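Local coordinates for extracellular solute-binding protein, family 1 (Trichodesmium erythraeum IMS101, PDB 6G7N), which binds ferric iron and probably delivers it, as the solute-binding component, to an ABC transporter for iron uptake, at residues G70-I75 / K93-F98; A52-T57 / E246-F251. One frame throughout, in Å; residues are numbered along the deposited sequence.

Following the chain from the N terminus, the strand of 52-57 comes first, then 70-75 and 93-98, and last the helix segment 246-251. Contact 1 closes a short loop of 17 residues between 70-75 and 93-98, and it is nested inside the loop of 188 residues that contact 2 closes. Both reach the same mixed sheet: contact 1 joins two chain segments that each pair with strand 231-239, whereas contact 2 lays helix 245-255 on strand 54-58. Their centres lie about 10 Å apart, and they touch directly, Ile75 CD1 packing 3.8 Å from Ile249 CG1 and Phe98 CD2 4.1 Å from Met56 CE.

Contact 1: G70-I75 / K93-F98; sequences GILQPI and KLWFGF
A single backbone hydrogen bond, a bridging water and a band of apolar contacts hold Leu72, Pro74 and Ile75 against Lys93-Phe96, where the weakly bonded strand 72-73 and the approach to strand 96-108 both meet strand 231-239. The direct bond runs from Ile75 N to Lys93 O, 3.0 Å long and fairly straight at the hydrogen (160°), with the donor tilted 29° out of the carbonyl plane. The same oxygen also receives a CA-H contact from Pro74 CA at 3.3 Å, and two successive residues thus converge on one acceptor. Nearby, one water donates to both Gln73 O and Leu94 O, bridging carbonyls that could not bond to each other; it also lies in the plane of the Phe96 ring, at its edge.

Leu94 supplies much of the apolar surface. Its CG is anti to the carbonyl carbon (chi1 -67°). The CD2 branch touches the Gln73-Pro74 peptide, 3.6 Å from Pro74 N. Pro74 and Leu94 lie side by side and point the same way, with CD of the proline 3.8 Å from CD2 of the leucine. Leu72 extends CD1 over Leu94 O at 3.5 Å and on to the indole edge, where it meets Trp95 CD1 at 3.8 Å near the ring plane. Farther along, two side chains reach Ile75 O: Lys93 through CB at 3.3 Å, and Phe96 through its rim atom CZ at 3.6 Å.

Trp95 NE1 is bonded to Gln67 of helix 60-68, and Leu72 packs on Ala66 of that helix. With strand 72-73 and the start of strand 96-108 both antiparallel to strand 231-239, and helices 60-68 and 245-255 packed against them, the geometry is consistent with an alpha/beta lobe of the periplasmic-binding-protein fold.

Contact 2: A52-T57 / E246-F251; sequences ADVFMT and EGAIKF
Ala248 CB sits against Asp53 and Val54, 3.7 Å from Val54 CG2 and equally close to Asp53 O, with the methylene CB of Asp53 a little farther off. The valine is turned with CG1 anti to the backbone N (chi1 176°), which leaves CG2 beside that N as the branch facing the helix. This one methyl serves two helix residues a turn apart: besides Ala248 it meets Phe251, lying oblique to the ring and 4.3 Å from CD2. The Met56 side chain crosses that of Phe251 obliquely, its sulfur at the ring edge, near the ring plane, with SD 4.2 Å from CE2.

Strand 54-57 and helix 246-251 run in broadly the same direction, 34° apart, with axes 9.8 Å from each other, a helix layered on a sheet as in the alpha/beta lobes of periplasmic binding proteins. Strand 2-7 extends the apolar layer through Ile3, which touches Phe251, and Phe21 meets the same ring edge-to-face. The Asp53 carboxylate is held outside the two segments, OD2 by Asn4 N and OD1 by Asn244 N. Farther along the strand, Thr57 belongs to the D-glutamate pocket and its OG1 is hydrogen-bonded to Ser8 OG.

Contact 1: G70-I75 / K93-F98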
loop_
_atom_site.group_PDB
_atom_site.type_symbol
_atom_site.label_atom_id
_atom_site.label_comp_id
_atom_site.label_asym_id
_atom_site.label_seq_id
_atom_site.Cartn_x
_atom_site.Cartn_y
_atom_site.Cartn_z
ATOM N N GLY A 70 9.103 3.477 18.399
ATOM C CA GLY A 70 8.625 4.258 19.525
ATOM C C GLY A 70 8.313 5.681 19.164
ATOM O O GLY A 70 8.241 6.518 20.053
ATOM N N ILE A 71 8.101 5.986 17.877
ATOM C CA ILE A 71 7.904 7.379 17.481
ATOM C C ILE A 71 6.441 7.819 17.402
ATOM O O ILE A 71 6.185 8.977 17.019
ATOM C CB ILE A 71 8.625 7.736 16.171
ATOM C CG1 ILE A 71 8.044 6.986 14.967
ATOM C CG2 ILE A 71 10.130 7.487 16.334
ATOM C CD1 ILE A 71 8.361 7.645 13.642
ATOM N N LEU A 72 5.497 6.938 17.751
ATOM C CA LEU A 72 4.071 7.255 17.663
ATOM C C LEU A 72 3.411 7.220 19.035
ATOM O O LEU A 72 3.893 6.575 19.942
ATOM C CB LEU A 72 3.374 6.263 16.730
ATOM C CG LEU A 72 3.905 6.212 15.290
ATOM C CD1 LEU A 72 3.257 5.086 14.492
ATOM C CD2 LEU A 72 3.750 7.520 14.574
ATOM N N GLN A 73 2.294 7.926 19.183
ATOM C CA GLN A 73 1.471 7.848 20.382
ATOM C C GLN A 73 0.041 7.465 20.022
ATOM O O GLN A 73 -0.453 7.832 18.960
ATOM C CB GLN A 73 1.480 9.154 21.184
ATOM C CG GLN A 73 0.943 10.378 20.447
ATOM C CD GLN A 73 0.832 11.596 21.357
ATOM O OE1 GLN A 73 0.085 11.590 22.327
ATOM N NE2 GLN A 73 1.582 12.651 21.030
ATOM N N PRO A 74 -0.622 6.736 20.925
ATOM C CA PRO A 74 -1.979 6.258 20.588
ATOM C C PRO A 74 -3.023 7.359 20.654
ATOM O O PRO A 74 -2.975 8.203 21.542
ATOM C CB PRO A 74 -2.242 5.190 21.648
ATOM C CG PRO A 74 -1.420 5.635 22.822
ATOM C CD PRO A 74 -0.164 6.198 22.212
ATOM N N ILE A 75 -3.986 7.322 19.745
ATOM C CA ILE A 75 -5.053 8.288 19.647
ATOM C C ILE A 75 -6.398 7.598 19.660
ATOM O O ILE A 75 -6.624 6.701 18.856
ATOM C CB ILE A 75 -4.897 9.107 18.332
ATOM C CG1 ILE A 75 -3.566 9.839 18.268
ATOM C CG2 ILE A 75 -6.081 10.069 18.159
ATOM C CD1 ILE A 75 -3.343 10.855 19.330
ATOM N N LYS A 93 -4.080 1.684 18.077
ATOM C CA LYS A 93 -4.423 3.085 17.821
ATOM C C LYS A 93 -3.214 3.968 17.591
ATOM O O LYS A 93 -3.267 5.185 17.763
ATOM C CB LYS A 93 -5.361 3.672 18.874
ATOM C CG LYS A 93 -6.568 2.804 19.198
ATOM C CD LYS A 93 -7.534 2.620 18.021
ATOM C CE LYS A 93 -8.768 1.786 18.389
ATOM N NZ LYS A 93 -8.420 0.373 18.661
ATOM N N LEU A 94 -2.132 3.363 17.123
ATOM C CA LEU A 94 -0.887 4.078 16.858
ATOM C C LEU A 94 -0.810 4.708 15.470
ATOM O O LEU A 94 -0.058 5.662 15.262
ATOM C CB LEU A 94 0.311 3.168 17.104
ATOM C CG LEU A 94 0.512 2.780 18.569
ATOM C CD1 LEU A 94 1.458 1.605 18.658
ATOM C CD2 LEU A 94 1.036 3.963 19.383
ATOM N N TRP A 95 -1.573 4.167 14.519
ATOM C CA TRP A 95 -1.570 4.654 13.159
ATOM C C TRP A 95 -2.860 4.187 12.500
ATOM O O TRP A 95 -3.542 3.285 12.986
ATOM C CB TRP A 95 -0.312 4.205 12.369
ATOM C CG TRP A 95 0.027 2.761 12.499
ATOM C CD1 TRP A 95 0.998 2.256 13.328
ATOM C CD2 TRP A 95 -0.570 1.632 11.840
ATOM N NE1 TRP A 95 1.037 0.882 13.234
ATOM C CE2 TRP A 95 0.069 0.482 12.346
ATOM C CE3 TRP A 95 -1.621 1.480 10.901
ATOM C CZ2 TRP A 95 -0.301 -0.792 11.957
ATOM C CZ3 TRP A 95 -1.987 0.216 10.535
ATOM C CH2 TRP A 95 -1.337 -0.905 11.044
ATOM N N PHE A 96 -3.130 4.810 11.365
ATOM C CA PHE A 96 -4.441 4.725 10.706
ATOM C C PHE A 96 -4.248 4.810 9.208
ATOM O O PHE A 96 -3.474 5.630 8.726
ATOM C CB PHE A 96 -5.319 5.924 11.154
ATOM C CG PHE A 96 -5.513 6.007 12.647
ATOM C CD1 PHE A 96 -4.549 6.642 13.445
ATOM C CD2 PHE A 96 -6.582 5.386 13.283
ATOM C CE1 PHE A 96 -4.669 6.667 14.822
ATOM C CE2 PHE A 96 -6.682 5.404 14.673
ATOM C CZ PHE A 96 -5.729 6.037 15.420
ATOM N N GLY A 97 -5.024 4.016 8.462
ATOM C CA GLY A 97 -5.063 4.166 7.018
ATOM C C GLY A 97 -5.992 5.272 6.550
ATOM O O GLY A 97 -7.082 5.408 7.063
ATOM N N PHE A 98 -5.525 5.993 5.522
ATOM C CA PHE A 98 -6.299 7.069 4.912
ATOM C C PHE A 98 -6.583 6.867 3.433
ATOM O O PHE A 98 -7.535 7.453 2.923
ATOM C CB PHE A 98 -5.661 8.428 5.165
ATOM C CG PHE A 98 -5.604 8.759 6.642
ATOM C CD1 PHE A 98 -6.729 9.187 7.318
ATOM C CD2 PHE A 98 -4.445 8.598 7.369
ATOM C CE1 PHE A 98 -6.690 9.436 8.679
ATOM C CE2 PHE A 98 -4.406 8.817 8.738
ATOM C CZ PHE A 98 -5.525 9.252 9.389
HETATM O O HOH W 1 -1.263 8.037 16.246
#

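Contact 2: A52-T57 / E246-F251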
loop_
_atom_site.group_PDB
_atom_site.type_symbol
_atom_site.label_atom_id
_atom_site.label_comp_id
_atom_site.label_asym_id
_atom_site.label_seq_id
_atom_site.Cartn_x
_atom_site.Cartn_y
_atom_site.Cartn_z
ATOM N N ALA A 52 8.236 17.081 14.900
ATOM C CA ALA A 52 7.215 16.376 14.129
ATOM C C ALA A 52 5.922 16.207 14.925
ATOM O O ALA A 52 5.921 15.793 16.086
ATOM C CB ALA A 52 7.737 15.021 13.667
ATOM N N ASP A 53 4.802 16.500 14.261
ATOM C CA ASP A 53 3.459 16.306 14.829
ATOM C C ASP A 53 2.749 15.088 14.250
ATOM O O ASP A 53 2.093 14.335 14.969
ATOM C CB ASP A 53 2.578 17.528 14.570
ATOM C CG ASP A 53 2.960 18.721 15.422
ATOM O OD1 ASP A 53 2.920 18.576 16.674
ATOM O OD2 ASP A 53 3.246 19.803 14.849
ATOM N N VAL A 54 2.809 14.955 12.928
ATOM C CA VAL A 54 2.160 13.847 12.194
ATOM C C VAL A 54 3.208 13.193 11.317
ATOM O O VAL A 54 4.009 13.889 10.673
ATOM C CB VAL A 54 1.001 14.367 11.324
ATOM C CG1 VAL A 54 0.398 13.251 10.481
ATOM C CG2 VAL A 54 -0.061 15.020 12.180
ATOM N N PHE A 55 3.198 11.864 11.283
ATOM C CA PHE A 55 4.060 11.064 10.384
ATOM C C PHE A 55 3.115 10.330 9.426
ATOM O O PHE A 55 2.183 9.666 9.866
ATOM C CB PHE A 55 4.910 10.064 11.190
ATOM C CG PHE A 55 5.609 9.050 10.331
ATOM C CD1 PHE A 55 6.598 9.439 9.437
ATOM C CD2 PHE A 55 5.238 7.701 10.353
ATOM C CE1 PHE A 55 7.215 8.529 8.617
ATOM C CE2 PHE A 55 5.896 6.787 9.551
ATOM C CZ PHE A 55 6.880 7.202 8.686
ATOM N N MET A 56 3.400 10.443 8.126
ATOM C CA MET A 56 2.658 9.706 7.101
ATOM C C MET A 56 3.591 8.983 6.153
ATOM O O MET A 56 4.654 9.502 5.768
ATOM C CB MET A 56 1.744 10.616 6.287
ATOM C CG MET A 56 0.632 11.211 7.101
ATOM S SD MET A 56 -0.598 12.135 6.196
ATOM C CE MET A 56 -1.554 10.793 5.531
ATOM N N THR A 57 3.176 7.788 5.735
ATOM C CA THR A 57 3.964 6.985 4.803
ATOM C C THR A 57 3.059 5.982 4.137
ATOM O O THR A 57 1.848 6.007 4.321
ATOM C CB THR A 57 5.184 6.356 5.509
ATOM O OG1 THR A 57 6.121 5.862 4.547
ATOM C CG2 THR A 57 4.790 5.207 6.445
ATOM N N GLU A 246 -3.089 18.437 19.760
ATOM C CA GLU A 246 -4.469 18.775 19.421
ATOM C C GLU A 246 -4.686 19.039 17.892
ATOM O O GLU A 246 -5.637 18.573 17.240
ATOM C CB GLU A 246 -4.937 19.994 20.226
ATOM N N GLY A 247 -3.724 19.773 17.347
ATOM C CA GLY A 247 -3.744 20.074 15.926
ATOM C C GLY A 247 -3.478 18.832 15.092
ATOM O O GLY A 247 -4.093 18.673 14.033
ATOM N N ALA A 248 -2.591 17.959 15.576
ATOM C CA ALA A 248 -2.290 16.705 14.876
ATOM C C ALA A 248 -3.537 15.829 14.790
ATOM O O ALA A 248 -3.846 15.272 13.723
ATOM C CB ALA A 248 -1.168 15.962 15.568
ATOM N N ILE A 249 -4.284 15.732 15.887
ATOM C CA ILE A 249 -5.539 14.958 15.892
ATOM C C ILE A 249 -6.536 15.586 14.926
ATOM O O ILE A 249 -7.215 14.878 14.166
ATOM C CB ILE A 249 -6.102 14.841 17.316
ATOM C CG1 ILE A 249 -5.158 14.023 18.222
ATOM C CG2 ILE A 249 -7.495 14.232 17.268
ATOM C CD1 ILE A 249 -5.504 14.140 19.692
ATOM N N LYS A 250 -6.647 16.928 14.942
ATOM C CA LYS A 250 -7.562 17.599 13.997
ATOM C C LYS A 250 -7.210 17.262 12.556
ATOM O O LYS A 250 -8.124 17.117 11.707
ATOM C CB LYS A 250 -7.548 19.113 14.192
ATOM C CG LYS A 250 -8.262 19.606 15.445
ATOM C CD LYS A 250 -8.287 21.134 15.508
ATOM C CE LYS A 250 -9.049 21.664 16.727
ATOM N NZ LYS A 250 -9.175 23.149 16.728
ATOM N N PHE A 251 -5.924 17.187 12.250
ATOM C CA PHE A 251 -5.516 16.857 10.890
ATOM C C PHE A 251 -5.924 15.438 10.509
ATOM O O PHE A 251 -6.515 15.249 9.421
ATOM C CB PHE A 251 -4.009 17.064 10.736
ATOM C CG PHE A 251 -3.535 16.877 9.319
ATOM C CD1 PHE A 251 -3.864 17.793 8.338
ATOM C CD2 PHE A 251 -2.775 15.780 8.953
ATOM C CE1 PHE A 251 -3.455 17.640 7.021
ATOM C CE2 PHE A 251 -2.343 15.617 7.643
ATOM C CZ PHE A 251 -2.677 16.545 6.682
#